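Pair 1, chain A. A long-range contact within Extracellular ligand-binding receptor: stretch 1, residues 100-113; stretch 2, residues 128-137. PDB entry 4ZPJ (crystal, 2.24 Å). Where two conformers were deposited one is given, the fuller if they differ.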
# COMPACT_ATOMS: atom_id res chain seq x y z
N ASP A 100 15.01 0.94 -13.25
CA ASP A 100 14.27 -0.33 -13.05
C ASP A 100 15.15 -1.33 -12.28
O ASP A 100 16.29 -1.66 -12.71
CB ASP A 100 13.95 -0.92 -14.43
CG ASP A 100 13.22 -2.27 -14.37
OD1 ASP A 100 12.78 -2.72 -13.27
OD2 ASP A 100 13.08 -2.86 -15.48
N SER A 101 14.62 -1.82 -11.15
CA SER A 101 15.31 -2.83 -10.33
C SER A 101 14.98 -4.25 -10.78
O SER A 101 15.61 -5.20 -10.31
CB SER A 101 14.95 -2.67 -8.85
OG SER A 101 13.53 -2.59 -8.64
N ALA A 102 13.98 -4.38 -11.66
CA ALA A 102 13.53 -5.66 -12.22
C ALA A 102 13.15 -6.64 -11.13
O ALA A 102 13.30 -7.85 -11.30
CB ALA A 102 14.63 -6.27 -13.12
N GLY A 103 12.69 -6.11 -9.99
CA GLY A 103 12.35 -6.96 -8.86
C GLY A 103 13.48 -7.79 -8.28
O GLY A 103 13.20 -8.79 -7.66
N GLN A 104 14.73 -7.37 -8.44
CA GLN A 104 15.88 -8.19 -7.99
C GLN A 104 16.80 -7.44 -7.03
O GLN A 104 17.41 -6.44 -7.42
CB GLN A 104 16.75 -8.63 -9.19
CG GLN A 104 16.02 -9.44 -10.25
CD GLN A 104 15.68 -10.85 -9.79
OE1 GLN A 104 16.32 -11.40 -8.88
NE2 GLN A 104 14.67 -11.44 -10.43
N PRO A 105 16.97 -7.96 -5.81
CA PRO A 105 17.86 -7.33 -4.82
C PRO A 105 19.22 -6.88 -5.34
O PRO A 105 19.60 -5.73 -5.10
CB PRO A 105 18.01 -8.43 -3.77
CG PRO A 105 16.64 -9.06 -3.76
CD PRO A 105 16.23 -9.10 -5.22
N GLU A 106 19.93 -7.74 -6.07
CA GLU A 106 21.27 -7.33 -6.53
C GLU A 106 21.16 -6.20 -7.54
O GLU A 106 21.95 -5.27 -7.45
CB GLU A 106 22.16 -8.49 -7.03
CG GLU A 106 23.17 -9.04 -5.98
CD GLU A 106 24.25 -8.04 -5.51
OE1 GLU A 106 24.61 -7.11 -6.29
OE2 GLU A 106 24.74 -8.18 -4.36
N GLN A 107 20.19 -6.23 -8.45
CA GLN A 107 19.99 -5.13 -9.37
C GLN A 107 19.52 -3.87 -8.61
O GLN A 107 19.85 -2.78 -9.01
CB GLN A 107 19.04 -5.52 -10.52
CG GLN A 107 18.94 -4.46 -11.64
CD GLN A 107 18.31 -4.98 -12.93
OE1 GLN A 107 18.55 -6.12 -13.35
NE2 GLN A 107 17.54 -4.13 -13.60
N ALA A 108 18.79 -4.03 -7.49
CA ALA A 108 18.34 -2.87 -6.70
C ALA A 108 19.55 -2.16 -6.14
O ALA A 108 19.61 -0.93 -6.15
CB ALA A 108 17.40 -3.28 -5.58
N ILE A 109 20.53 -2.95 -5.72
CA ILE A 109 21.79 -2.45 -5.18
C ILE A 109 22.63 -1.68 -6.20
O ILE A 109 23.10 -0.57 -5.94
CB ILE A 109 22.63 -3.64 -4.62
CG1 ILE A 109 22.23 -3.93 -3.17
CG2 ILE A 109 24.13 -3.38 -4.70
CD1 ILE A 109 22.41 -5.38 -2.78
N THR A 110 22.81 -2.30 -7.35
CA THR A 110 23.51 -1.69 -8.46
C THR A 110 22.79 -0.40 -8.85
O THR A 110 23.39 0.65 -8.97
CB THR A 110 23.52 -2.65 -9.68
OG1 THR A 110 24.23 -3.87 -9.33
CG2 THR A 110 24.19 -1.98 -10.89
N LYS A 111 21.51 -0.49 -9.11
CA LYS A 111 20.78 0.71 -9.49
C LYS A 111 20.88 1.82 -8.44
O LYS A 111 21.04 2.97 -8.80
CB LYS A 111 19.32 0.37 -9.82
CG LYS A 111 19.17 -0.43 -11.14
CD LYS A 111 20.13 0.05 -12.24
CE LYS A 111 19.85 -0.61 -13.58
NZ LYS A 111 18.62 -0.09 -14.17
N THR A 112 20.78 1.46 -7.17
CA THR A 112 20.77 2.43 -6.10
C THR A 112 22.14 3.03 -6.03
O THR A 112 22.26 4.25 -5.95
CB THR A 112 20.34 1.80 -4.75
OG1 THR A 112 18.98 1.36 -4.83
CG2 THR A 112 20.44 2.79 -3.63
N ARG A 113 23.19 2.20 -6.12
CA ARG A 113 24.54 2.76 -6.08
C ARG A 113 24.78 3.75 -7.20
O ARG A 113 25.38 4.78 -6.98
CB ARG A 113 25.62 1.68 -6.12
CG ARG A 113 25.85 1.06 -4.75
CD ARG A 113 27.26 0.47 -4.58
NE ARG A 113 27.66 0.52 -3.16
CZ ARG A 113 27.42 -0.42 -2.24
NH1 ARG A 113 26.80 -1.56 -2.55
NH2 ARG A 113 27.82 -0.24 -0.99
N THR A 128 10.03 -1.08 -4.70
CA THR A 128 8.84 -1.86 -4.89
C THR A 128 8.79 -3.06 -3.95
O THR A 128 7.81 -3.24 -3.31
CB THR A 128 8.72 -2.29 -6.37
OG1 THR A 128 8.75 -1.11 -7.17
CG2 THR A 128 7.42 -3.07 -6.66
N LEU A 129 9.85 -3.87 -3.88
CA LEU A 129 9.79 -5.14 -3.11
C LEU A 129 10.50 -5.05 -1.77
O LEU A 129 11.55 -4.38 -1.64
CB LEU A 129 10.38 -6.29 -3.92
CG LEU A 129 9.65 -6.57 -5.26
CD1 LEU A 129 10.30 -7.72 -5.99
CD2 LEU A 129 8.15 -6.82 -5.07
N SER A 130 9.94 -5.74 -0.77
CA SER A 130 10.52 -5.78 0.55
C SER A 130 11.90 -6.36 0.54
O SER A 130 12.78 -5.84 1.22
CB SER A 130 9.65 -6.61 1.53
OG SER A 130 8.40 -5.98 1.75
N ASN A 131 12.12 -7.42 -0.24
CA ASN A 131 13.51 -7.92 -0.36
C ASN A 131 14.45 -6.88 -0.99
O ASN A 131 15.59 -6.81 -0.62
CB ASN A 131 13.61 -9.31 -1.04
CG ASN A 131 13.03 -9.35 -2.46
OD1 ASN A 131 12.66 -8.33 -3.04
ND2 ASN A 131 12.95 -10.56 -3.01
N GLU A 132 13.95 -6.03 -1.90
CA GLU A 132 14.81 -4.98 -2.47
C GLU A 132 15.14 -3.92 -1.39
O GLU A 132 16.26 -3.47 -1.26
CB GLU A 132 14.14 -4.32 -3.67
CG GLU A 132 14.21 -5.07 -4.99
CD GLU A 132 13.25 -4.51 -6.03
OE1 GLU A 132 12.19 -3.85 -5.69
OE2 GLU A 132 13.55 -4.77 -7.22
N ALA A 133 14.13 -3.56 -0.60
CA ALA A 133 14.32 -2.59 0.52
C ALA A 133 15.38 -3.04 1.54
O ALA A 133 16.25 -2.24 1.93
CB ALA A 133 13.00 -2.40 1.26
N ALA A 134 15.26 -4.29 1.98
CA ALA A 134 16.21 -4.85 2.92
C ALA A 134 17.64 -4.86 2.32
O ALA A 134 18.63 -4.53 3.00
CB ALA A 134 15.79 -6.26 3.34
N ALA A 135 17.75 -5.20 1.04
CA ALA A 135 19.07 -5.22 0.42
C ALA A 135 19.66 -3.81 0.22
O ALA A 135 20.85 -3.67 0.21
CB ALA A 135 19.04 -6.01 -0.88
N VAL A 136 18.88 -2.74 0.11
CA VAL A 136 19.52 -1.39 -0.13
C VAL A 136 19.53 -0.43 1.10
O VAL A 136 20.15 0.67 1.10
CB VAL A 136 18.87 -0.69 -1.33
CG1 VAL A 136 18.99 -1.53 -2.57
CG2 VAL A 136 17.37 -0.37 -1.06
N ARG A 137 18.88 -0.85 2.17
CA ARG A 137 18.70 0.01 3.37
C ARG A 137 20.00 0.59 3.88
O ARG A 137 20.13 1.82 4.02
CB ARG A 137 18.02 -0.78 4.49
CG ARG A 137 17.69 0.05 5.73
CD ARG A 137 18.73 -0.22 6.79
NE ARG A 137 18.49 0.61 7.95
CZ ARG A 137 19.45 1.13 8.72
NH1 ARG A 137 19.10 1.89 9.76
NH2 ARG A 137 20.74 0.90 8.45

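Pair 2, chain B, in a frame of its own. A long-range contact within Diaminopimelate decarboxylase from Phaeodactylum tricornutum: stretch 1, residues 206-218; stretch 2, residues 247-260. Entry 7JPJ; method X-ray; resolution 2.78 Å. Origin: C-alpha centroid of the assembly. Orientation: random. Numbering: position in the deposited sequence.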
# COMPACT_ATOMS: atom_id res chain seq x y z
N SER B 206 19.35 10.09 11.32
CA SER B 206 19.31 9.79 9.89
C SER B 206 20.71 9.95 9.32
O SER B 206 21.58 10.59 9.92
CB SER B 206 18.32 10.68 9.15
OG SER B 206 18.80 12.01 9.06
N GLY B 207 20.92 9.36 8.15
CA GLY B 207 22.20 9.47 7.48
C GLY B 207 23.28 8.62 8.14
O GLY B 207 23.04 7.81 9.04
N SER B 208 24.51 8.82 7.65
CA SER B 208 25.68 8.07 8.11
C SER B 208 26.79 9.01 8.56
O SER B 208 27.97 8.64 8.53
CB SER B 208 26.18 7.14 7.01
OG SER B 208 25.11 6.46 6.39
N ASP B 209 26.45 10.22 8.97
CA ASP B 209 27.44 11.17 9.46
C ASP B 209 27.62 10.97 10.96
O ASP B 209 26.65 11.14 11.71
CB ASP B 209 27.02 12.59 9.18
CG ASP B 209 28.03 13.61 9.70
OD1 ASP B 209 29.18 13.22 9.99
OD2 ASP B 209 27.68 14.81 9.79
N PRO B 210 28.81 10.61 11.43
CA PRO B 210 29.01 10.45 12.88
C PRO B 210 28.75 11.73 13.66
O PRO B 210 28.27 11.66 14.80
CB PRO B 210 30.47 10.00 12.99
CG PRO B 210 30.80 9.43 11.65
CD PRO B 210 30.01 10.24 10.66
N GLU B 211 29.05 12.90 13.08
CA GLU B 211 28.84 14.16 13.78
C GLU B 211 27.37 14.56 13.85
O GLU B 211 27.02 15.41 14.68
CB GLU B 211 29.67 15.27 13.13
CG GLU B 211 29.94 16.53 13.97
CD GLU B 211 30.47 16.28 15.39
OE1 GLU B 211 30.63 17.28 16.13
OE2 GLU B 211 30.80 15.13 15.76
N ILE B 212 26.52 13.99 13.00
CA ILE B 212 25.08 14.22 13.14
C ILE B 212 24.52 13.36 14.26
O ILE B 212 23.68 13.81 15.05
CB ILE B 212 24.37 13.96 11.80
CG1 ILE B 212 24.72 15.04 10.78
CG2 ILE B 212 22.85 13.87 12.00
CD1 ILE B 212 24.63 16.46 11.31
N TRP B 213 24.98 12.11 14.36
CA TRP B 213 24.48 11.21 15.39
C TRP B 213 24.92 11.64 16.78
O TRP B 213 24.19 11.43 17.75
CB TRP B 213 24.94 9.78 15.10
CG TRP B 213 24.18 9.15 13.98
CD1 TRP B 213 24.54 9.12 12.66
CD2 TRP B 213 22.91 8.49 14.07
NE1 TRP B 213 23.57 8.47 11.93
CE2 TRP B 213 22.57 8.07 12.77
CE3 TRP B 213 22.04 8.20 15.13
CZ2 TRP B 213 21.39 7.38 12.50
CZ3 TRP B 213 20.87 7.51 14.85
CH2 TRP B 213 20.56 7.11 13.55
N GLN B 214 26.10 12.25 16.89
CA GLN B 214 26.53 12.77 18.18
C GLN B 214 25.65 13.93 18.62
O GLN B 214 25.30 14.05 19.80
CB GLN B 214 28.00 13.20 18.11
CG GLN B 214 28.52 13.81 19.40
CD GLN B 214 28.81 15.29 19.25
OE1 GLN B 214 29.53 15.70 18.34
NE2 GLN B 214 28.23 16.10 20.14
N GLN B 215 25.26 14.80 17.68
CA GLN B 215 24.32 15.87 18.01
C GLN B 215 22.94 15.32 18.33
O GLN B 215 22.23 15.89 19.17
CB GLN B 215 24.24 16.88 16.87
CG GLN B 215 25.23 18.01 16.99
CD GLN B 215 25.49 18.70 15.67
OE1 GLN B 215 26.39 18.32 14.93
NE2 GLN B 215 24.69 19.72 15.37
N VAL B 216 22.54 14.23 17.68
CA VAL B 216 21.29 13.56 18.03
C VAL B 216 21.33 13.11 19.49
O VAL B 216 20.38 13.32 20.25
CB VAL B 216 21.03 12.38 17.08
CG1 VAL B 216 20.05 11.40 17.69
CG2 VAL B 216 20.52 12.89 15.73
N ALA B 217 22.45 12.50 19.90
CA ALA B 217 22.55 11.97 21.26
C ALA B 217 22.60 13.10 22.28
O ALA B 217 21.91 13.04 23.31
CB ALA B 217 23.79 11.08 21.38
N THR B 218 23.40 14.13 22.03
CA THR B 218 23.54 15.22 22.99
C THR B 218 22.20 15.89 23.28
O THR B 218 21.89 16.19 24.43
CB THR B 218 24.55 16.25 22.48
OG1 THR B 218 25.87 15.67 22.47
CG2 THR B 218 24.56 17.49 23.37
N GLU B 247 25.26 3.71 -3.05
CA GLU B 247 24.65 4.24 -1.84
C GLU B 247 25.41 3.75 -0.62
O GLU B 247 25.93 2.63 -0.59
CB GLU B 247 23.18 3.84 -1.76
CG GLU B 247 22.35 4.35 -2.94
CD GLU B 247 20.96 3.76 -2.99
OE1 GLU B 247 20.75 2.65 -2.46
OE2 GLU B 247 20.06 4.42 -3.58
N VAL B 248 25.48 4.60 0.41
CA VAL B 248 26.31 4.34 1.58
C VAL B 248 25.45 3.72 2.68
O VAL B 248 24.38 4.25 3.02
CB VAL B 248 27.00 5.62 2.08
CG1 VAL B 248 27.59 5.42 3.46
CG2 VAL B 248 28.08 6.05 1.10
N THR B 249 25.91 2.60 3.23
CA THR B 249 25.33 2.00 4.42
C THR B 249 25.99 2.59 5.65
O THR B 249 27.21 2.79 5.68
CB THR B 249 25.49 0.48 4.40
OG1 THR B 249 24.71 -0.07 3.33
CG2 THR B 249 25.06 -0.14 5.71
N THR B 250 25.19 2.88 6.68
CA THR B 250 25.72 3.46 7.90
C THR B 250 26.73 2.52 8.55
O THR B 250 26.47 1.33 8.71
CB THR B 250 24.59 3.76 8.88
OG1 THR B 250 23.58 4.54 8.23
CG2 THR B 250 25.12 4.54 10.08
N ASP B 251 27.89 3.07 8.91
CA ASP B 251 28.91 2.33 9.66
C ASP B 251 28.61 2.50 11.14
O ASP B 251 28.85 3.58 11.70
CB ASP B 251 30.31 2.82 9.30
CG ASP B 251 31.39 1.81 9.66
OD1 ASP B 251 31.15 0.96 10.55
OD2 ASP B 251 32.48 1.87 9.06
N LEU B 252 28.10 1.44 11.78
CA LEU B 252 27.70 1.54 13.18
C LEU B 252 28.89 1.79 14.10
O LEU B 252 28.72 2.37 15.17
CB LEU B 252 26.95 0.28 13.60
CG LEU B 252 25.65 0.01 12.85
CD1 LEU B 252 24.89 -1.14 13.49
CD2 LEU B 252 24.79 1.26 12.80
N GLN B 253 30.08 1.35 13.70
CA GLN B 253 31.26 1.61 14.53
C GLN B 253 31.69 3.07 14.45
O GLN B 253 32.15 3.64 15.44
CB GLN B 253 32.40 0.68 14.12
CG GLN B 253 32.10 -0.80 14.28
CD GLN B 253 31.85 -1.18 15.73
OE1 GLN B 253 32.43 -0.61 16.65
NE2 GLN B 253 30.98 -2.17 15.94
N LYS B 254 31.54 3.69 13.28
CA LYS B 254 32.00 5.06 13.10
C LYS B 254 31.06 6.06 13.76
O LYS B 254 31.52 7.04 14.36
CB LYS B 254 32.17 5.38 11.61
CG LYS B 254 33.39 4.73 11.00
CD LYS B 254 33.50 4.99 9.52
CE LYS B 254 34.81 4.44 8.98
NZ LYS B 254 35.09 3.08 9.53
N ILE B 255 29.74 5.86 13.64
CA ILE B 255 28.80 6.77 14.29
C ILE B 255 28.55 6.39 15.74
O ILE B 255 28.03 7.21 16.50
CB ILE B 255 27.46 6.82 13.53
CG1 ILE B 255 26.70 5.51 13.70
CG2 ILE B 255 27.69 7.14 12.06
CD1 ILE B 255 25.21 5.65 13.52
N GLY B 256 28.90 5.17 16.14
CA GLY B 256 28.64 4.71 17.48
C GLY B 256 29.56 5.29 18.54
O GLY B 256 29.11 5.57 19.66
N LYS B 257 30.84 5.48 18.22
CA LYS B 257 31.81 5.96 19.20
C LYS B 257 31.52 7.40 19.62
O LYS B 257 31.59 7.70 20.83
CB LYS B 257 33.23 5.82 18.65
CG LYS B 257 34.22 5.24 19.66
CD LYS B 257 34.03 3.73 19.82
CE LYS B 257 34.44 3.24 21.21
NZ LYS B 257 34.08 1.81 21.42
N PRO B 258 31.21 8.33 18.71
CA PRO B 258 30.79 9.67 19.17
C PRO B 258 29.50 9.64 19.98
O PRO B 258 29.32 10.48 20.87
CB PRO B 258 30.61 10.45 17.86
CG PRO B 258 31.47 9.74 16.88
CD PRO B 258 31.37 8.30 17.24
N VAL B 259 28.60 8.71 19.69
CA VAL B 259 27.40 8.55 20.51
C VAL B 259 27.77 8.05 21.90
O VAL B 259 27.30 8.58 22.91
CB VAL B 259 26.40 7.60 19.82
CG1 VAL B 259 25.31 7.19 20.79
CG2 VAL B 259 25.80 8.27 18.60
N ALA B 260 28.60 7.01 21.96
CA ALA B 260 29.05 6.49 23.25
C ALA B 260 29.81 7.55 24.05
O ALA B 260 29.74 7.57 25.28
CB ALA B 260 29.92 5.25 23.05

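Superposing N, CA and C of 14 central residues brings pair 2 onto pair 1 with an RMSD of 0.8 Å. In each, a loop leads into a helix that begins with proline, and this helix packs against the start of a second helix running in broadly the same direction. The signed crossing angle is -48° in pair 1 and -35° in pair 2, with axes approaching to 8.5 and 8.0 Å; the contacts bury 465 and 537 Å².

The prolines coincide most simply. Pro105(A) and Pro210(B) fall 0.6 Å apart by both CA and side-chain centre, and both rings have a C-gamma exo pucker. Each meets the residue three after Glu132(A) or Ile255(B): Pro105(A) CB lies 3.9 Å from Ala135(A) CB, and Pro210(B) CB lies 4.0 Å from Pro258(B) CG. Ala135(A) and Pro258(B) match, but the proline nitrogen carries no hydrogen to bond to the preceding turn, and the helix of pair 2 is kinked there.

The sharpest contrast is at Glu132(A) and Ile255(B), whose CA atoms agree to 0.5 Å. Glu132(A) (chi1 m, chi2 t) carries its carboxylate to the opposing loop, where Ser101(A) OG donates a 2.6 Å hydrogen bond to Glu132(A) OE2. The other oxygen, Glu132(A) OE1, accepts from Leu129(A) N at 3.0 Å, so the group ties the loop to the start of its own helix. Glu132(A) CG also packs 3.7 Å from Ala108(A) CB. Ile255(B) (chi1 p, chi2 t) makes an apolar contact instead: its CD1 sits 3.5 Å from the centroid of the five-membered ring of Trp213(B), 2° off the normal and thus over the face. Gly103(A), without a side chain, matches Ser208(B), whose OG shares a 3.1 Å hydrogen bond with Thr250(B) OG1.

Trp213(B) matches Ala108(A), and both point CA-to-CB toward the partner helix. The indole also braces its own loop, Trp213(B) NE1 donating to Gly207(B) O at 3.0 Å.

Farther along, Val136(A) and Val259(B) are both valine but differ in rotamer, with chi1 m and t respectively. Val136(A) CG1 is 3.8 Å from Ala108(A) CB, and Val259(B) CG2 is 3.9 Å from Trp213(B) CB. On the first helix, one residue after Ala108(A), Ile109(A) CD1 reaches Ala135(A) CB at 3.9 Å; its match, Gln214(B), packs by its aliphatic part, Gln214(B) CG 3.7 Å from Pro258(B) O. The last pair diverges most, CA atoms 2.0 Å apart: Thr112(A) OG1 lies 3.7 Å from Val136(A) CG1, whereas Ala217(B) CB lies 4.2 Å from Val259(B) CG1.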